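Local coordinates for osmotically inducible lipoprotein OsmE (Pseudomonas aeruginosa PAO1, PDB 4DM5) that is of unknown function but, as an osmotically inducible lipoprotein with a BamE-family domain, probably acts at the cell envelope, at residues 16-21 and 58-63; 54-59 and 67-72. All coordinates share one frame; numbering follows the deposited sequence.

Contact 1 of 2, residues 16-21 and 58-63; sequences RNEPLV and LNKDGQ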
ATOM      1  N   ARG A  16     -11.865   5.343   5.536  1.00 18.37           N
ATOM      2  CA  ARG A  16     -12.446   5.204   4.181  1.00 19.51           C
ATOM      3  C   ARG A  16     -12.239   6.403   3.246  1.00 19.69           C
ATOM      4  O   ARG A  16     -12.274   6.229   2.018  1.00 20.18           O
ATOM      5  CB  ARG A  16     -13.907   4.764   4.202  1.00 23.17           C
ATOM      6  CG  ARG A  16     -14.812   5.867   4.758  1.00 24.38           C
ATOM      7  CD  ARG A  16     -16.326   5.612   4.582  1.00 31.89           C
ATOM      8  NE  ARG A  16     -16.695   5.515   3.132  1.00 36.44           N
ATOM      9  CZ  ARG A  16     -17.347   6.426   2.408  1.00 44.72           C
ATOM     10  NH1 ARG A  16     -17.793   7.543   2.986  1.00 41.38           N
ATOM     11  NH2 ARG A  16     -17.606   6.200   1.105  1.00 39.88           N
ATOM     12  N   ASN A  17     -11.997   7.585   3.804  1.00 19.76           N
ATOM     13  CA  ASN A  17     -11.804   8.768   2.999  1.00 21.74           C
ATOM     14  C   ASN A  17     -10.328   9.098   2.781  1.00 20.88           C
ATOM     15  O   ASN A  17     -10.024  10.114   2.160  1.00 23.06           O
ATOM     16  CB  ASN A  17     -12.584   9.950   3.631  1.00 24.13           C
ATOM     17  CG  ASN A  17     -14.053   9.806   3.454  1.00 28.31           C
ATOM     18  OD1 ASN A  17     -14.533   9.530   2.349  1.00 30.74           O
ATOM     19  ND2 ASN A  17     -14.760   9.927   4.542  1.00 31.26           N
ATOM     20  N   GLU A  18      -9.448   8.259   3.334  1.00 18.24           N
ATOM     21  CA  GLU A  18      -7.974   8.482   3.057  1.00 18.24           C
ATOM     22  C   GLU A  18      -7.750   8.270   1.561  1.00 19.36           C
ATOM     23  O   GLU A  18      -8.180   7.295   1.023  1.00 19.42           O
ATOM     24  CB  GLU A  18      -7.152   7.482   3.780  1.00 17.68           C
ATOM     25  CG  GLU A  18      -7.013   7.764   5.220  1.00 21.44           C
ATOM     26  CD  GLU A  18      -6.214   9.072   5.421  1.00 26.26           C
ATOM     27  OE1 GLU A  18      -5.108   9.307   4.826  1.00 27.78           O
ATOM     28  OE2 GLU A  18      -6.695   9.898   6.170  1.00 28.75           O
ATOM     29  N   PRO A  19      -7.021   9.204   0.901  1.00 19.23           N
ATOM     30  CA  PRO A  19      -6.774   9.043  -0.533  1.00 20.47           C
ATOM     31  C   PRO A  19      -6.161   7.692  -0.946  1.00 17.74           C
ATOM     32  O   PRO A  19      -6.599   7.116  -1.976  1.00 18.88           O
ATOM     33  CB  PRO A  19      -5.795  10.189  -0.909  1.00 22.02           C
ATOM     34  CG  PRO A  19      -6.175  11.220   0.118  1.00 25.31           C
ATOM     35  CD  PRO A  19      -6.518  10.475   1.429  1.00 22.23           C
ATOM     36  N   LEU A  20      -5.223   7.156  -0.128  1.00 17.80           N
ATOM     37  CA  LEU A  20      -4.685   5.866  -0.459  1.00 18.79           C
ATOM     38  C   LEU A  20      -5.700   4.733  -0.502  1.00 17.28           C
ATOM     39  O   LEU A  20      -5.552   3.721  -1.224  1.00 19.08           O
ATOM     40  CB  LEU A  20      -3.595   5.468   0.505  1.00 19.02           C
ATOM     41  CG  LEU A  20      -2.313   6.262   0.125  1.00 19.75           C
ATOM     42  CD1 LEU A  20      -1.402   6.186   1.377  1.00 23.05           C
ATOM     43  CD2 LEU A  20      -1.561   5.757  -1.169  1.00 22.18           C
ATOM     44  N   VAL A  21      -6.736   4.886   0.314  1.00 15.93           N
ATOM     45  CA  VAL A  21      -7.785   3.871   0.463  1.00 17.63           C
ATOM     46  C   VAL A  21      -8.859   4.176  -0.547  1.00 17.73           C
ATOM     47  O   VAL A  21      -9.355   3.224  -1.210  1.00 22.00           O
ATOM     48  CB  VAL A  21      -8.375   3.977   1.878  1.00 16.34           C
ATOM     49  CG1 VAL A  21      -9.563   2.999   2.032  1.00 17.83           C
ATOM     50  CG2 VAL A  21      -7.296   3.623   2.843  1.00 17.41           C
ATOM     51  N   LEU A  58      -0.998   5.495   7.745  1.00 20.58           N
ATOM     52  CA  LEU A  58      -2.156   6.405   7.685  1.00 20.12           C
ATOM     53  C   LEU A  58      -2.332   7.012   9.052  1.00 21.80           C
ATOM     54  O   LEU A  58      -2.106   6.288  10.097  1.00 24.53           O
ATOM     55  CB  LEU A  58      -3.398   5.600   7.336  1.00 19.43           C
ATOM     56  CG  LEU A  58      -3.405   4.763   6.042  1.00 21.23           C
ATOM     57  CD1 LEU A  58      -4.689   3.956   5.949  1.00 22.73           C
ATOM     58  CD2 LEU A  58      -3.097   5.628   4.833  1.00 23.59           C
ATOM     59  N   ASN A  59      -2.687   8.292   9.073  1.00 22.53           N
ATOM     60  CA  ASN A  59      -2.847   8.977  10.365  1.00 25.24           C
ATOM     61  C   ASN A  59      -4.159   9.737  10.274  1.00 24.38           C
ATOM     62  O   ASN A  59      -4.284  10.742   9.525  1.00 25.41           O
ATOM     63  CB  ASN A  59      -1.649   9.925  10.562  1.00 31.36           C
ATOM     64  CG  ASN A  59      -1.570  10.480  11.955  1.00 38.27           C
ATOM     65  OD1 ASN A  59      -2.370  10.167  12.830  1.00 38.37           O
ATOM     66  ND2 ASN A  59      -0.555  11.289  12.175  1.00 44.00           N
ATOM     67  N   LYS A  60      -5.143   9.309  11.049  1.00 21.14           N
ATOM     68  CA  LYS A  60      -6.447   9.923  10.945  1.00 22.20           C
ATOM     69  C   LYS A  60      -7.063   9.877  12.325  1.00 24.36           C
ATOM     70  O   LYS A  60      -7.177   8.803  12.932  1.00 24.94           O
ATOM     71  CB  LYS A  60      -7.355   9.154   9.968  1.00 22.70           C
ATOM     72  CG  LYS A  60      -8.753   9.786   9.836  1.00 25.42           C
ATOM     73  CD  LYS A  60      -8.741  11.209   9.304  1.00 27.85           C
ATOM     74  CE  LYS A  60     -10.180  11.619   9.013  1.00 30.18           C
ATOM     75  NZ  LYS A  60     -10.148  13.015   8.530  1.00 38.56           N
ATOM     76  N   ASP A  61      -7.437  11.067  12.828  1.00 26.52           N
ATOM     77  CA  ASP A  61      -8.243  11.114  14.081  1.00 28.11           C
ATOM     78  C   ASP A  61      -7.483  10.438  15.250  1.00 28.05           C
ATOM     79  O   ASP A  61      -8.170   9.749  16.110  1.00 28.54           O
ATOM     80  CB  ASP A  61      -9.578  10.449  13.894  1.00 29.47           C
ATOM     81  CG  ASP A  61     -10.529  11.246  12.901  1.00 28.44           C
ATOM     82  OD1 ASP A  61     -10.183  12.429  12.636  1.00 31.67           O
ATOM     83  OD2 ASP A  61     -11.544  10.675  12.528  1.00 34.96           O
ATOM     84  N   GLY A  62      -6.198  10.708  15.301  1.00 29.72           N
ATOM     85  CA  GLY A  62      -5.326  10.186  16.348  1.00 30.83           C
ATOM     86  C   GLY A  62      -4.994   8.714  16.304  1.00 33.19           C
ATOM     87  O   GLY A  62      -4.489   8.145  17.280  1.00 33.79           O
ATOM     88  N   GLN A  63      -5.280   8.080  15.169  1.00 29.34           N
ATOM     89  CA  GLN A  63      -5.061   6.646  15.040  1.00 26.74           C
ATOM     90  C   GLN A  63      -4.089   6.485  13.912  1.00 29.50           C
ATOM     91  O   GLN A  63      -4.246   7.127  12.878  1.00 28.30           O
ATOM     92  CB  GLN A  63      -6.360   5.987  14.700  1.00 29.70           C
ATOM     93  CG  GLN A  63      -7.399   6.332  15.722  1.00 34.84           C
ATOM     94  CD  GLN A  63      -8.314   5.212  15.849  1.00 39.02           C
ATOM     95  OE1 GLN A  63      -9.496   5.371  15.650  1.00 47.78           O
ATOM     96  NE2 GLN A  63      -7.769   4.047  16.214  1.00 45.24           N
TER
HETATM   97  O   HOH W   1      -2.864   9.640   6.491  1.00 25.77           O
HETATM   98  O   HOH W   2      -5.555  12.008   7.422  1.00 29.46           O
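E18 OE2 accepts from a water at 2.7 Å, and the same water donates to N59 O at 2.8 Å, a bridge between the carboxylate and the strand. A second water donates to E18 OE1 at 2.8 Å and accepts from N59 N, so both polar groups of N59's backbone are met by the same side chain at one remove. Bent at chi2 (-66°), the chain swings the carboxylate aside from L58, to where the two waters lie between it and N59; OE2 lies against the aliphatic stem of K60, 3.9 Å from its CB. The ammonium of K60 does not close a salt bridge, since NZ stays 5.2 Å from OE2. Deeper in, L58 spreads its two methyls over the start of helix 19-22: CD2 meets L20 CD1 at 3.9 Å, while CD1 touches V21 CG2, the V21 and L58 side chains crossing at about a right angle. E18 is the N-cap residue of that helix, and its carbonyl accepts from V21 N. F67 and F82 pack around the same leucine. With no direct hydrogen bond between the segments, helix 19-22 and strand 52-60 are joined by a small apolar patch and a hydrated carboxylate, whose charge K60 may partly offset.

Contact 2 of 2, residues 54-59 and 67-72; sequences NSYILN and FYVSFD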
ATOM      1  N   ASN A  54       5.027  -0.048  -1.824  1.00 17.00           N
ATOM      2  CA  ASN A  54       5.182   1.180  -1.052  1.00 16.58           C
ATOM      3  C   ASN A  54       4.517   1.054   0.300  1.00 16.19           C
ATOM      4  O   ASN A  54       3.353   0.560   0.388  1.00 16.53           O
ATOM      5  CB  ASN A  54       4.385   2.321  -1.745  1.00 18.15           C
ATOM      6  CG  ASN A  54       4.947   2.811  -3.115  1.00 19.84           C
ATOM      7  OD1 ASN A  54       6.018   2.373  -3.500  1.00 24.82           O
ATOM      8  ND2 ASN A  54       4.244   3.716  -3.780  1.00 22.68           N
ATOM      9  N   SER A  55       5.241   1.471   1.324  1.00 18.12           N
ATOM     10  CA  SER A  55       4.653   1.330   2.724  1.00 18.31           C
ATOM     11  C   SER A  55       4.266   2.710   3.171  1.00 18.40           C
ATOM     12  O   SER A  55       5.026   3.708   2.975  1.00 20.66           O
ATOM     13  CB  SER A  55       5.650   0.818   3.745  1.00 23.05           C
ATOM     14  OG  SER A  55       5.924  -0.546   3.592  1.00 31.17           O
ATOM     15  N   TYR A  56       3.151   2.819   3.918  1.00 16.85           N
ATOM     16  CA  TYR A  56       2.659   4.110   4.484  1.00 18.74           C
ATOM     17  C   TYR A  56       2.183   3.920   5.883  1.00 18.54           C
ATOM     18  O   TYR A  56       1.956   2.732   6.340  1.00 18.16           O
ATOM     19  CB  TYR A  56       1.453   4.616   3.686  1.00 17.67           C
ATOM     20  CG  TYR A  56       1.697   4.679   2.176  1.00 16.98           C
ATOM     21  CD1 TYR A  56       2.133   5.878   1.630  1.00 19.47           C
ATOM     22  CD2 TYR A  56       1.485   3.609   1.359  1.00 15.90           C
ATOM     23  CE1 TYR A  56       2.345   5.991   0.251  1.00 18.98           C
ATOM     24  CE2 TYR A  56       1.686   3.648  -0.052  1.00 17.09           C
ATOM     25  CZ  TYR A  56       2.100   4.894  -0.591  1.00 19.20           C
ATOM     26  OH  TYR A  56       2.275   5.044  -1.927  1.00 20.35           O
ATOM     27  N   ILE A  57       2.099   5.042   6.599  1.00 20.67           N
ATOM     28  CA  ILE A  57       1.371   4.993   7.862  1.00 20.29           C
ATOM     29  C   ILE A  57       0.226   5.990   7.648  1.00 21.72           C
ATOM     30  O   ILE A  57       0.434   7.191   7.460  1.00 23.41           O
ATOM     31  CB  ILE A  57       2.273   5.480   9.034  1.00 23.64           C
ATOM     32  CG1 ILE A  57       3.456   4.524   9.198  1.00 27.55           C
ATOM     33  CG2 ILE A  57       1.361   5.658  10.266  1.00 24.74           C
ATOM     34  CD1 ILE A  57       3.151   3.132   9.700  1.00 31.41           C
ATOM     35  N   LEU A  58      -0.998   5.495   7.745  1.00 20.58           N
ATOM     36  CA  LEU A  58      -2.156   6.405   7.685  1.00 20.12           C
ATOM     37  C   LEU A  58      -2.332   7.012   9.052  1.00 21.80           C
ATOM     38  O   LEU A  58      -2.106   6.288  10.097  1.00 24.53           O
ATOM     39  CB  LEU A  58      -3.398   5.600   7.336  1.00 19.43           C
ATOM     40  CG  LEU A  58      -3.405   4.763   6.042  1.00 21.23           C
ATOM     41  CD1 LEU A  58      -4.689   3.956   5.949  1.00 22.73           C
ATOM     42  CD2 LEU A  58      -3.097   5.628   4.833  1.00 23.59           C
ATOM     43  N   ASN A  59      -2.687   8.292   9.073  1.00 22.53           N
ATOM     44  CA  ASN A  59      -2.847   8.977  10.365  1.00 25.24           C
ATOM     45  C   ASN A  59      -4.159   9.737  10.274  1.00 24.38           C
ATOM     46  O   ASN A  59      -4.284  10.742   9.525  1.00 25.41           O
ATOM     47  CB  ASN A  59      -1.649   9.925  10.562  1.00 31.36           C
ATOM     48  CG  ASN A  59      -1.570  10.480  11.955  1.00 38.27           C
ATOM     49  OD1 ASN A  59      -2.370  10.167  12.830  1.00 38.37           O
ATOM     50  ND2 ASN A  59      -0.555  11.289  12.175  1.00 44.00           N
ATOM     51  N   PHE A  67      -0.301   0.811   5.955  1.00 16.37           N
ATOM     52  CA  PHE A  67      -0.982   0.549   4.723  1.00 15.02           C
ATOM     53  C   PHE A  67       0.090   0.308   3.669  1.00 14.67           C
ATOM     54  O   PHE A  67       1.174   0.909   3.736  1.00 17.22           O
ATOM     55  CB  PHE A  67      -1.835   1.761   4.318  1.00 15.25           C
ATOM     56  CG  PHE A  67      -2.839   1.435   3.258  1.00 14.85           C
ATOM     57  CD1 PHE A  67      -4.060   0.817   3.534  1.00 14.11           C
ATOM     58  CD2 PHE A  67      -2.612   1.895   1.955  1.00 14.71           C
ATOM     59  CE1 PHE A  67      -4.959   0.592   2.522  1.00 14.42           C
ATOM     60  CE2 PHE A  67      -3.533   1.624   0.944  1.00 15.07           C
ATOM     61  CZ  PHE A  67      -4.754   0.957   1.224  1.00 14.65           C
ATOM     62  N   TYR A  68      -0.238  -0.439   2.657  1.00 13.86           N
ATOM     63  CA  TYR A  68       0.712  -0.667   1.507  1.00 13.40           C
ATOM     64  C   TYR A  68      -0.051  -0.518   0.207  1.00 12.08           C
ATOM     65  O   TYR A  68      -1.268  -0.757   0.116  1.00 12.73           O
ATOM     66  CB  TYR A  68       1.414  -2.018   1.582  1.00 14.58           C
ATOM     67  CG  TYR A  68       0.642  -3.146   1.027  1.00 13.77           C
ATOM     68  CD1 TYR A  68       0.611  -3.488  -0.325  1.00 14.46           C
ATOM     69  CD2 TYR A  68      -0.198  -3.929   1.900  1.00 15.16           C
ATOM     70  CE1 TYR A  68      -0.168  -4.458  -0.885  1.00 14.45           C
ATOM     71  CE2 TYR A  68      -0.950  -4.997   1.365  1.00 15.32           C
ATOM     72  CZ  TYR A  68      -0.990  -5.226  -0.031  1.00 15.03           C
ATOM     73  OH  TYR A  68      -1.722  -6.261  -0.561  1.00 16.43           O
ATOM     74  N   VAL A  69       0.720  -0.203  -0.834  1.00 12.75           N
ATOM     75  CA  VAL A  69       0.263  -0.443  -2.199  1.00 12.64           C
ATOM     76  C   VAL A  69       1.348  -1.215  -2.973  1.00 13.24           C
ATOM     77  O   VAL A  69       2.539  -0.845  -2.834  1.00 15.91           O
ATOM     78  CB  VAL A  69       0.064   0.940  -2.927  1.00 14.52           C
ATOM     79  CG1 VAL A  69      -0.393   0.717  -4.378  1.00 15.32           C
ATOM     80  CG2 VAL A  69      -0.994   1.774  -2.196  1.00 14.97           C
ATOM     81  N   SER A  70       0.932  -2.313  -3.584  1.00 13.35           N
ATOM     82  CA  SER A  70       1.924  -3.100  -4.348  1.00 14.17           C
ATOM     83  C   SER A  70       1.665  -2.965  -5.818  1.00 14.49           C
ATOM     84  O   SER A  70       0.534  -2.710  -6.286  1.00 14.29           O
ATOM     85  CB  SER A  70       1.875  -4.564  -3.912  1.00 14.78           C
ATOM     86  OG  SER A  70       0.620  -5.195  -4.229  1.00 15.69           O
ATOM     87  N   PHE A  71       2.789  -3.178  -6.557  1.00 15.41           N
ATOM     88  CA  PHE A  71       2.765  -3.059  -7.966  1.00 16.16           C
ATOM     89  C   PHE A  71       3.313  -4.332  -8.594  1.00 16.44           C
ATOM     90  O   PHE A  71       4.236  -4.956  -8.010  1.00 18.05           O
ATOM     91  CB  PHE A  71       3.690  -1.924  -8.464  1.00 16.42           C
ATOM     92  CG  PHE A  71       3.302  -0.592  -7.909  1.00 16.33           C
ATOM     93  CD1 PHE A  71       2.396   0.256  -8.579  1.00 16.54           C
ATOM     94  CD2 PHE A  71       3.788  -0.194  -6.616  1.00 17.66           C
ATOM     95  CE1 PHE A  71       2.023   1.448  -8.011  1.00 17.71           C
ATOM     96  CE2 PHE A  71       3.363   1.004  -6.047  1.00 18.29           C
ATOM     97  CZ  PHE A  71       2.523   1.844  -6.741  1.00 17.07           C
ATOM     98  N   ASP A  72       2.693  -4.770  -9.713  1.00 17.62           N
ATOM     99  CA  ASP A  72       3.212  -5.953 -10.395  1.00 19.86           C
ATOM    100  C   ASP A  72       4.516  -5.672 -11.166  1.00 20.75           C
ATOM    101  O   ASP A  72       5.070  -4.568 -11.137  1.00 20.48           O
ATOM    102  CB  ASP A  72       2.085  -6.568 -11.283  1.00 22.09           C
ATOM    103  CG  ASP A  72       1.711  -5.662 -12.474  1.00 25.21           C
ATOM    104  OD1 ASP A  72       2.478  -4.746 -12.861  1.00 23.72           O
ATOM    105  OD2 ASP A  72       0.553  -5.743 -13.013  1.00 28.87           O
TER
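L58 packs on F67 in the apolar part of this pairing, its CG 3.8 Å from F67 CB and its CD1 oblique to the ring. With CG anti to the backbone N (chi1 -165°), the F67 ring leads away from strand 54-59. On the same face of the sheet, V69 CG2 comes to 3.9 Å from Y56 CE2, while F67 O and Y68 CA lie at the edge of the tyrosine ring. Further along, the N54 amide meets the edge of the F71 ring, ND2 to CE2 3.6 Å, with the two planes 59° apart. The same ND2 donates to Y56 OH at 3.0 Å, linking the amide to the end of the tyrosine.

Four backbone bonds join the antiparallel strands. N54 and V69 form one hydrogen-bonded pair, Y56 and F67 the other. The bond from N54 N to V69 O is nearly straight (176° at the hydrogen); F67 N instead approaches Y56 O from above the carbonyl plane. Between them, S55 and Y68 make the non-hydrogen-bonded pair, where Y68 CA sits 3.1 Å from N54 O in a CA-H...O contact. On the face of S55 and Y68, S55 OG is hydrogen-bonded to the backbone N of C85, the cysteine whose side chain forms the disulfide with C53.

Strands 52-60 and 63-71 form a beta hairpin and are the two central strands of a four-stranded antiparallel sheet, flanked by strands 42-45 and 77-81. L20 of helix 19-22 and V33 of helix 30-37 pack on the face bearing N54, Y56 and F67.

Contact 2 lies near the chain centre, among mostly buried residues; contact 1 is about 12 Å away, centre to centre, and runs from a buried leucine out to a partly exposed E18 and an exposed K60. Both use strand 52-60 and share L58, which serves the hairpin on one hand and helix 19-22 on the other. Their chemistry follows their place: direct backbone hydrogen bonds and packing of aromatic against aliphatic side chains hold 54-59 to 67-72, whereas water bridges and methyl contacts join 16-21 to 58-63. The two touch directly, L20 CD1 lying 3.5 Å from Y56 CG and V21 CG2 3.8 Å from F67 CE1, which seats the short helix on the sheet.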